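Local atomic coordinates of viral interleukin-10 homolog (Human herpesvirus 5, PDB entry 1LQS), a protein that mimics human interleukin-10, binding the host IL-10 receptor and inducing immunosuppressive signalling that helps the virus evade immunity. Residues C114-K117 against S118-R122; Y103-M106 against R107-P110. All coordinates share one frame; numbering follows the deposited sequence.

Contact 2 comes first in the chain. It spans the end of helix 89-106 and the loop that follows, while contact 1 holds the start of helix 116-126. The centres of the two contacts lie about 15 Å apart. They meet at two places. The like-charged ends Lys117 NZ and Arg107 NH2 lie 3.3 Å apart, and Ser118 OG packs against Pro110 CB at 4.3 Å. Each contact also holds one half of a disulfide: Cys109 pairs with Cys19, and Cys114 with Cys63. Contact 1 lies at the surface of the chain, and several of its residues pack on the second subunit. Contact 2 is partly buried and leans on helix 62-84.

Contact 1 (C114-K117 against S118-R122); sequences CGDK and SVISR
Asp116 and Ile120, one helical turn apart, run their side chains alongside each other in the same direction. The touch is made by carboxylate oxygen Asp116 OD2 and the end methyl Ile120 CD1, 3.8 Å apart. Ile120 CG1 lies beside its backbone N (chi1 -72°), and the chain runs on extended, which brings CD1 up to that oxygen. Ile120 CG1 also lies 3.8 Å from Asp116 O. Asp116 OD2 has its polar partner in Ser64 OG of the second subunit, and Ile120 packs on Trp68 of that subunit. The pair lies near the start of helix 116-126, in the intertwined dimer of the IL-10 family. Their backbones are joined by a bond from Ile120 N to Asp116 O, 3.1 Å long. Gly115 O serves the start of the helix twice. It takes a bond of 2.8 Å from Ser118 N and a weak one from Val119 N. The side chain of Val119 packs on Val65 of the second subunit. Further along, Ser121 N makes a weak bond to Lys117 O.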
ATOM      1  N   CYS C 114      -2.846  -0.732  11.159  1.00 47.97           N
ATOM      2  CA  CYS C 114      -3.224  -1.081   9.801  1.00 48.52           C
ATOM      3  C   CYS C 114      -4.414  -0.245   9.376  1.00 47.93           C
ATOM      4  O   CYS C 114      -5.236   0.144  10.206  1.00 47.99           O
ATOM      5  CB  CYS C 114      -3.564  -2.558   9.682  1.00 49.23           C
ATOM      6  SG  CYS C 114      -2.170  -3.700   9.931  1.00 50.82           S
ATOM      7  N   GLY C 115      -4.496   0.023   8.076  1.00 47.26           N
ATOM      8  CA  GLY C 115      -5.562   0.843   7.540  1.00 46.87           C
ATOM      9  C   GLY C 115      -6.916   0.195   7.393  1.00 46.93           C
ATOM     10  O   GLY C 115      -7.938   0.860   7.524  1.00 48.14           O
ATOM     11  N   ASP C 116      -6.940  -1.098   7.123  1.00 46.50           N
ATOM     12  CA  ASP C 116      -8.210  -1.768   6.961  1.00 46.58           C
ATOM     13  C   ASP C 116      -9.125  -1.472   8.142  1.00 45.87           C
ATOM     14  O   ASP C 116     -10.297  -1.148   7.951  1.00 45.73           O
ATOM     15  CB  ASP C 116      -8.003  -3.277   6.810  1.00 48.41           C
ATOM     16  CG  ASP C 116      -7.775  -3.967   8.126  1.00 51.02           C
ATOM     17  OD1 ASP C 116      -6.762  -3.652   8.798  1.00 53.22           O
ATOM     18  OD2 ASP C 116      -8.619  -4.820   8.488  1.00 50.11           O
ATOM     19  N   LYS C 117      -8.592  -1.556   9.357  1.00 45.83           N
ATOM     20  CA  LYS C 117      -9.396  -1.301  10.556  1.00 47.48           C
ATOM     21  C   LYS C 117     -10.200  -0.005  10.478  1.00 46.85           C
ATOM     22  O   LYS C 117     -11.258   0.107  11.088  1.00 45.71           O
ATOM     23  CB  LYS C 117      -8.515  -1.269  11.815  1.00 48.56           C
ATOM     24  CG  LYS C 117      -7.819  -2.584  12.143  1.00 51.18           C
ATOM     25  CD  LYS C 117      -7.163  -2.528  13.526  1.00 55.29           C
ATOM     26  CE  LYS C 117      -6.588  -3.896  13.962  1.00 57.34           C
ATOM     27  NZ  LYS C 117      -6.004  -3.875  15.352  1.00 54.67           N
ATOM     28  N   SER C 118      -9.703   0.968   9.721  1.00 47.91           N
ATOM     29  CA  SER C 118     -10.388   2.260   9.583  1.00 49.25           C
ATOM     30  C   SER C 118     -11.558   2.216   8.589  1.00 48.07           C
ATOM     31  O   SER C 118     -12.649   2.707   8.881  1.00 48.13           O
ATOM     32  CB  SER C 118      -9.383   3.343   9.163  1.00 50.27           C
ATOM     33  OG  SER C 118      -8.244   3.336  10.015  1.00 53.06           O
ATOM     34  N   VAL C 119     -11.329   1.630   7.417  1.00 46.62           N
ATOM     35  CA  VAL C 119     -12.371   1.516   6.406  1.00 46.21           C
ATOM     36  C   VAL C 119     -13.541   0.683   6.935  1.00 46.54           C
ATOM     37  O   VAL C 119     -14.699   1.106   6.842  1.00 45.52           O
ATOM     38  CB  VAL C 119     -11.821   0.868   5.121  1.00 47.10           C
ATOM     39  CG1 VAL C 119     -12.944   0.676   4.106  1.00 46.50           C
ATOM     40  CG2 VAL C 119     -10.713   1.743   4.536  1.00 45.39           C
ATOM     41  N   ILE C 120     -13.241  -0.493   7.490  1.00 46.12           N
ATOM     42  CA  ILE C 120     -14.280  -1.362   8.049  1.00 46.85           C
ATOM     43  C   ILE C 120     -15.083  -0.590   9.093  1.00 48.50           C
ATOM     44  O   ILE C 120     -16.304  -0.744   9.200  1.00 49.49           O
ATOM     45  CB  ILE C 120     -13.680  -2.634   8.725  1.00 45.01           C
ATOM     46  CG1 ILE C 120     -13.152  -3.588   7.661  1.00 43.00           C
ATOM     47  CG2 ILE C 120     -14.739  -3.350   9.561  1.00 41.25           C
ATOM     48  CD1 ILE C 120     -12.426  -4.769   8.230  1.00 42.62           C
ATOM     49  N   SER C 121     -14.399   0.246   9.856  1.00 50.02           N
ATOM     50  CA  SER C 121     -15.068   1.038  10.875  1.00 52.15           C
ATOM     51  C   SER C 121     -16.029   2.061  10.247  1.00 52.50           C
ATOM     52  O   SER C 121     -17.192   2.143  10.640  1.00 51.73           O
ATOM     53  CB  SER C 121     -14.029   1.755  11.742  1.00 52.97           C
ATOM     54  OG  SER C 121     -14.602   2.218  12.951  1.00 54.50           O
ATOM     55  N   ARG C 122     -15.553   2.829   9.268  1.00 54.00           N
ATOM     56  CA  ARG C 122     -16.399   3.839   8.626  1.00 55.43           C
ATOM     57  C   ARG C 122     -17.603   3.234   7.923  1.00 54.68           C
ATOM     58  O   ARG C 122     -18.666   3.844   7.867  1.00 53.88           O
ATOM     59  CB  ARG C 122     -15.614   4.664   7.603  1.00 57.66           C
ATOM     60  CG  ARG C 122     -16.440   5.828   7.036  1.00 61.38           C
ATOM     61  CD  ARG C 122     -15.845   6.449   5.765  1.00 64.26           C
ATOM     62  NE  ARG C 122     -16.013   5.601   4.580  1.00 66.25           N
ATOM     63  CZ  ARG C 122     -15.084   4.781   4.092  1.00 66.86           C
ATOM     64  NH1 ARG C 122     -13.894   4.685   4.684  1.00 67.29           N
ATOM     65  NH2 ARG C 122     -15.346   4.053   3.010  1.00 65.51           N
TER

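Contact 2 (Y103-M106 against R107-P110)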
ATOM      1  N   TYR C 103       4.036   1.172  22.885  1.00 45.99           N
ATOM      2  CA  TYR C 103       2.893   0.424  22.360  1.00 44.89           C
ATOM      3  C   TYR C 103       1.541   1.049  22.685  1.00 45.50           C
ATOM      4  O   TYR C 103       0.683   1.160  21.812  1.00 46.01           O
ATOM      5  CB  TYR C 103       2.898  -1.011  22.882  1.00 43.68           C
ATOM      6  CG  TYR C 103       1.928  -1.922  22.148  1.00 41.82           C
ATOM      7  CD1 TYR C 103       2.074  -2.166  20.782  1.00 41.69           C
ATOM      8  CD2 TYR C 103       0.875  -2.534  22.810  1.00 39.87           C
ATOM      9  CE1 TYR C 103       1.200  -2.993  20.098  1.00 40.74           C
ATOM     10  CE2 TYR C 103      -0.005  -3.364  22.131  1.00 40.65           C
ATOM     11  CZ  TYR C 103       0.165  -3.590  20.773  1.00 40.37           C
ATOM     12  OH  TYR C 103      -0.697  -4.417  20.091  1.00 38.85           O
ATOM     13  N   LYS C 104       1.343   1.437  23.940  1.00 46.09           N
ATOM     14  CA  LYS C 104       0.092   2.055  24.349  1.00 46.68           C
ATOM     15  C   LYS C 104      -0.173   3.315  23.539  1.00 46.91           C
ATOM     16  O   LYS C 104      -1.323   3.619  23.223  1.00 48.01           O
ATOM     17  CB  LYS C 104       0.120   2.394  25.844  1.00 48.36           C
ATOM     18  CG  LYS C 104       0.139   1.157  26.743  1.00 51.77           C
ATOM     19  CD  LYS C 104       0.084   1.515  28.223  1.00 53.91           C
ATOM     20  CE  LYS C 104       0.107   0.258  29.086  1.00 54.58           C
ATOM     21  NZ  LYS C 104       0.102   0.552  30.550  1.00 55.07           N
ATOM     22  N   ASP C 105       0.890   4.047  23.199  1.00 46.14           N
ATOM     23  CA  ASP C 105       0.751   5.270  22.407  1.00 44.69           C
ATOM     24  C   ASP C 105       0.543   5.001  20.923  1.00 44.42           C
ATOM     25  O   ASP C 105      -0.121   5.771  20.240  1.00 44.41           O
ATOM     26  CB  ASP C 105       1.971   6.171  22.581  1.00 43.70           C
ATOM     27  CG  ASP C 105       1.846   7.088  23.774  1.00 44.40           C
ATOM     28  OD1 ASP C 105       2.733   7.962  23.934  1.00 42.11           O
ATOM     29  OD2 ASP C 105       0.865   6.929  24.546  1.00 43.37           O
ATOM     30  N   MET C 106       1.125   3.919  20.422  1.00 45.31           N
ATOM     31  CA  MET C 106       0.979   3.572  19.020  1.00 46.71           C
ATOM     32  C   MET C 106      -0.443   3.106  18.668  1.00 48.64           C
ATOM     33  O   MET C 106      -0.924   3.367  17.558  1.00 47.98           O
ATOM     34  CB  MET C 106       1.978   2.485  18.644  1.00 46.60           C
ATOM     35  CG  MET C 106       3.410   2.946  18.495  1.00 43.72           C
ATOM     36  SD  MET C 106       4.411   1.502  18.072  1.00 42.59           S
ATOM     37  CE  MET C 106       3.891   1.219  16.390  1.00 41.84           C
ATOM     38  N   ARG C 107      -1.114   2.420  19.597  1.00 49.96           N
ATOM     39  CA  ARG C 107      -2.473   1.951  19.331  1.00 52.67           C
ATOM     40  C   ARG C 107      -3.499   3.026  19.647  1.00 53.17           C
ATOM     41  O   ARG C 107      -4.673   2.744  19.866  1.00 54.73           O
ATOM     42  CB  ARG C 107      -2.780   0.680  20.123  1.00 53.78           C
ATOM     43  CG  ARG C 107      -1.926  -0.497  19.697  1.00 58.09           C
ATOM     44  CD  ARG C 107      -2.453  -1.835  20.188  1.00 60.46           C
ATOM     45  NE  ARG C 107      -3.438  -2.434  19.284  1.00 63.60           N
ATOM     46  CZ  ARG C 107      -4.751  -2.209  19.328  1.00 64.34           C
ATOM     47  NH1 ARG C 107      -5.268  -1.388  20.235  1.00 64.97           N
ATOM     48  NH2 ARG C 107      -5.556  -2.825  18.472  1.00 63.92           N
ATOM     49  N   GLN C 108      -3.038   4.266  19.646  1.00 53.73           N
ATOM     50  CA  GLN C 108      -3.881   5.413  19.933  1.00 53.93           C
ATOM     51  C   GLN C 108      -3.907   6.277  18.660  1.00 54.22           C
ATOM     52  O   GLN C 108      -4.611   7.290  18.587  1.00 53.90           O
ATOM     53  CB  GLN C 108      -3.277   6.167  21.120  1.00 54.07           C
ATOM     54  CG  GLN C 108      -4.237   6.977  21.956  1.00 55.38           C
ATOM     55  CD  GLN C 108      -3.724   7.162  23.380  1.00 57.72           C
ATOM     56  OE1 GLN C 108      -4.021   8.164  24.043  1.00 57.55           O
ATOM     57  NE2 GLN C 108      -2.956   6.182  23.861  1.00 56.54           N
ATOM     58  N   CYS C 109      -3.123   5.850  17.665  1.00 53.92           N
ATOM     59  CA  CYS C 109      -3.023   6.520  16.364  1.00 52.80           C
ATOM     60  C   CYS C 109      -3.357   5.531  15.228  1.00 51.88           C
ATOM     61  O   CYS C 109      -2.601   4.591  14.958  1.00 50.47           O
ATOM     62  CB  CYS C 109      -1.606   7.081  16.143  1.00 54.61           C
ATOM     63  SG  CYS C 109      -1.386   7.808  14.482  1.00 55.11           S
ATOM     64  N   PRO C 110      -4.495   5.739  14.544  1.00 51.54           N
ATOM     65  CA  PRO C 110      -4.971   4.899  13.433  1.00 50.51           C
ATOM     66  C   PRO C 110      -3.916   4.707  12.358  1.00 50.06           C
ATOM     67  O   PRO C 110      -3.631   3.589  11.925  1.00 49.83           O
ATOM     68  CB  PRO C 110      -6.161   5.677  12.892  1.00 48.98           C
ATOM     69  CG  PRO C 110      -6.682   6.362  14.098  1.00 50.98           C
ATOM     70  CD  PRO C 110      -5.430   6.850  14.785  1.00 51.96           C
TER
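Arg107 lays its aliphatic chain along the ring of Tyr103, and both side chains run in the same direction. Its CG stands over one ring face, nearer the edge than the centre, in a CH-pi contact 4.1 Å from the ring centroid. CD lies by the phenol end of the ring, near CZ and OH, and the bend at chi3 (87°) turns NE onward from CD. The guanidinium plane is turned 48° from the ring. Tyr103 OH is hydrogen-bonded to Asp67, which also forms a long, weak ion pair with Arg107 NE. The backbone N of Arg107 gives a 3.1 Å bond to Tyr103 O. Gln108 comes next. Its side chain turns back along the helix, and NE2 donates to Lys104 O over 3.1 Å. That carbonyl oxygen lies close to the amide plane of Gln108, whereas NE2 sits above the carbonyl plane of Lys104. The amide of Gln108 stands almost perpendicular to the carboxylate of Asp105, which forms a salt bridge with Arg27. Gln108 N bonds weakly to Asp105 O. Cys109 N makes another weak bond to Met106 O, 3.3 Å long. Cys109 SG is disulfide-bonded to Cys19. Arg107 is the first residue past the helix with non-helical angles. The contact is the C-terminal end of helix 89-106, with the Cys109-Cys19 disulfide just beyond, in a helical cytokine of the IL-10 family.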